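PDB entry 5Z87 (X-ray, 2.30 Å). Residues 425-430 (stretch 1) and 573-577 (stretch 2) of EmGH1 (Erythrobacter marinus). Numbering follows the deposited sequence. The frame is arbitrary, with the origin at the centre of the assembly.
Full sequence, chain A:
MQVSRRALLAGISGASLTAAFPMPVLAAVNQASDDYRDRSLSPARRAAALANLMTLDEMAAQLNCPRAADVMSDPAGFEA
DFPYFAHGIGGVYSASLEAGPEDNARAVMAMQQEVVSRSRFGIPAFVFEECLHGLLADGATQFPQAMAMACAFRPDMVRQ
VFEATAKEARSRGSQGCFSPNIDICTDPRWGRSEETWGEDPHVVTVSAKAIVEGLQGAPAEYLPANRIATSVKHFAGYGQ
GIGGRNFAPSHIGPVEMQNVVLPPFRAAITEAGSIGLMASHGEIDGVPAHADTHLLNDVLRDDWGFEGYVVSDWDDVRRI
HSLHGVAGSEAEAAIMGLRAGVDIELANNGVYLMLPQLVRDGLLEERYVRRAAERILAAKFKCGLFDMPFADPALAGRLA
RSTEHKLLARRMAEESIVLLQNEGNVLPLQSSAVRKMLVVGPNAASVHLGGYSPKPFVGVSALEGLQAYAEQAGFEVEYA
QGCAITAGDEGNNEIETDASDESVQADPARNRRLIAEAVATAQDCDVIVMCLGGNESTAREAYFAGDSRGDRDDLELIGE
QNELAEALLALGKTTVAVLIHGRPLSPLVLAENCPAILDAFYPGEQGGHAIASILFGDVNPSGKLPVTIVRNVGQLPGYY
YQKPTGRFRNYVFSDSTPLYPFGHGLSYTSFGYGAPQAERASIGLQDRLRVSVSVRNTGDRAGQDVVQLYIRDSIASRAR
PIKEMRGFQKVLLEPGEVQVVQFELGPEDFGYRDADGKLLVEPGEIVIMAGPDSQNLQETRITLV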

# COMPACT_ATOMS: atom_id res chain seq x y z
N ASN A 425 5.78 -35.75 -11.87
CA ASN A 425 6.26 -36.62 -10.80
C ASN A 425 7.75 -36.91 -10.93
O ASN A 425 8.21 -38.04 -10.74
CB ASN A 425 5.44 -37.91 -10.75
CG ASN A 425 4.04 -37.68 -10.19
OD1 ASN A 425 3.85 -37.55 -8.97
ND2 ASN A 425 3.05 -37.62 -11.07
N VAL A 426 8.52 -35.87 -11.25
CA VAL A 426 9.97 -35.98 -11.26
C VAL A 426 10.50 -36.40 -9.90
O VAL A 426 11.47 -37.16 -9.81
CB VAL A 426 10.59 -34.64 -11.71
CG1 VAL A 426 12.09 -34.70 -11.60
CG2 VAL A 426 10.15 -34.35 -13.14
N LEU A 427 9.83 -35.93 -8.78
CA LEU A 427 10.22 -36.32 -7.44
C LEU A 427 9.26 -37.37 -6.87
O LEU A 427 8.08 -37.38 -7.20
CB LEU A 427 10.26 -35.11 -6.51
CG LEU A 427 11.27 -34.04 -6.92
CD1 LEU A 427 11.17 -32.85 -6.00
CD2 LEU A 427 12.68 -34.63 -6.93
N PRO A 428 9.75 -38.27 -6.01
CA PRO A 428 11.13 -38.39 -5.56
C PRO A 428 12.08 -39.03 -6.58
O PRO A 428 11.69 -39.95 -7.31
CB PRO A 428 11.01 -39.30 -4.34
CG PRO A 428 9.84 -40.17 -4.66
CD PRO A 428 8.87 -39.26 -5.37
N LEU A 429 13.31 -38.53 -6.63
CA LEU A 429 14.40 -39.25 -7.26
C LEU A 429 14.54 -40.65 -6.65
O LEU A 429 14.14 -40.90 -5.51
CB LEU A 429 15.70 -38.48 -7.09
CG LEU A 429 15.67 -37.00 -7.43
CD1 LEU A 429 17.05 -36.39 -7.23
CD2 LEU A 429 15.19 -36.79 -8.86
N GLN A 430 15.10 -41.57 -7.42
CA GLN A 430 15.39 -42.92 -6.93
C GLN A 430 16.90 -43.06 -6.75
O GLN A 430 17.65 -42.91 -7.72
CB GLN A 430 14.84 -43.99 -7.87
CG GLN A 430 13.40 -44.36 -7.57
CD GLN A 430 12.69 -45.00 -8.75
OE1 GLN A 430 13.11 -44.84 -9.91
NE2 GLN A 430 11.60 -45.72 -8.47
N LYS A 573 18.11 -32.91 -19.04
CA LYS A 573 18.28 -33.90 -17.99
C LYS A 573 17.20 -33.75 -16.92
O LYS A 573 16.44 -32.79 -16.89
CB LYS A 573 19.67 -33.78 -17.37
CG LYS A 573 20.80 -34.18 -18.31
CD LYS A 573 21.82 -33.06 -18.45
CE LYS A 573 22.86 -33.39 -19.52
NZ LYS A 573 23.46 -34.74 -19.30
N THR A 574 17.14 -34.75 -16.03
CA THR A 574 16.30 -34.65 -14.84
C THR A 574 16.77 -33.49 -13.98
O THR A 574 17.89 -33.51 -13.45
CB THR A 574 16.35 -35.96 -14.06
OG1 THR A 574 16.09 -37.05 -14.96
CG2 THR A 574 15.31 -35.99 -12.95
N THR A 575 15.94 -32.45 -13.85
CA THR A 575 16.32 -31.22 -13.17
C THR A 575 15.26 -30.83 -12.15
O THR A 575 14.07 -30.78 -12.47
CB THR A 575 16.52 -30.08 -14.18
OG1 THR A 575 17.49 -30.47 -15.16
CG2 THR A 575 17.03 -28.82 -13.48
N VAL A 576 15.70 -30.56 -10.92
CA VAL A 576 14.84 -30.04 -9.87
C VAL A 576 15.51 -28.82 -9.25
O VAL A 576 16.73 -28.66 -9.29
CB VAL A 576 14.53 -31.09 -8.78
CG1 VAL A 576 13.97 -32.34 -9.41
CG2 VAL A 576 15.79 -31.41 -8.01
N ALA A 577 14.69 -27.95 -8.68
CA ALA A 577 15.18 -26.75 -8.03
C ALA A 577 14.80 -26.77 -6.55
O ALA A 577 13.70 -27.21 -6.18
CB ALA A 577 14.65 -25.49 -8.72

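No hydrogen bond crosses between these two stretches, although one of them is largely a β-strand, whose backbone might be expected to pair with a neighbour. The contact rests on methyl groups. The nearest CA atoms, those of Val-426 and Thr-574, lie 7.4 Å apart, so the gap between the backbones is spanned by side chains, and 191 Å² of surface, summed over both sides, is buried with residues at least 145 positions apart in sequence.

The strand, residues 574-577, sets the pattern. Thr-574 and Val-576 both direct their CA-to-CB bonds toward the other stretch, while Thr-575 between them points away, as the alternation of an extended chain requires. Consequently Thr-575 loses only 6 Å² to the contact and its side chain comes no nearer than the 6.9 Å between Thr-575 CB and Val-426 CG1; its share is the carbonyl, with Thr-575 O at 4.5 Å from Val-426 CG1, a marginal approach. Val-576 has the largest covered area, 59 Å², followed by Val-426 with 41 Å² and Thr-574 with 35 Å².

Val-426 is the residue that bridges the strand positions. Its chi1 is 175° (t), and its CG1 lies 3.7 Å from CG2 of Thr-574 and likewise 3.7 Å from CG1 of Val-576. One methyl thus touches both inward-facing strand residues. A β-branched residue suits this place because its methyls sit close to the backbone and can fill a short gap without a long, flexible chain; CG2 of Val-426, by contrast, is 5.4 Å from Thr-574 CG2.

Val-576, with chi1 at -54° (m), offers CG1 to a second partner as well. Leu-427 CD2 approaches Val-576 CG1 to 3.6 Å, the shortest contact between the stretches. The CA-to-CB bond of Leu-427 runs sideways, yet the end of its side chain comes nearer, in the m,t rotamer (chi1 -62°, chi2 177°). Leucine's extra carbon supplies the reach that this sideways start demands. Both leucines of stretch 1 are buried in the whole assembly, as is Val-576, in keeping with their wholly hydrocarbon side chains.

Leu-429 adopts the same rotamer (chi1 -49°, chi2 -179°), but its CA-to-CB bond points toward the strand. Its CD2 reaches Thr-574 CG2 at 4.2 Å, a looser approach than the other side-chain contacts, which lie at 3.6 to 3.7 Å, and 28 Å² of the residue is covered. Thr-574 CG2 therefore meets both Val-426 and Leu-429. With chi1 at -50° (m), the threonine presents this methyl to the apolar groups, while Thr-574 OG1 lies farther from Val-426 CG1, at 5.7 Å. Such a two-sided side chain fits a partly exposed position beside an apolar cluster.

Pro-428, preceded by a cis peptide bond, separates the two leucines and makes no contact itself; the nearest approach of its side chain is the 9.1 Å between Pro-428 CB and Val-576 CG1. Asn-425 and Gln-430, both exposed, also remain out of reach, so stretch 1 engages the strand through three aliphatic residues.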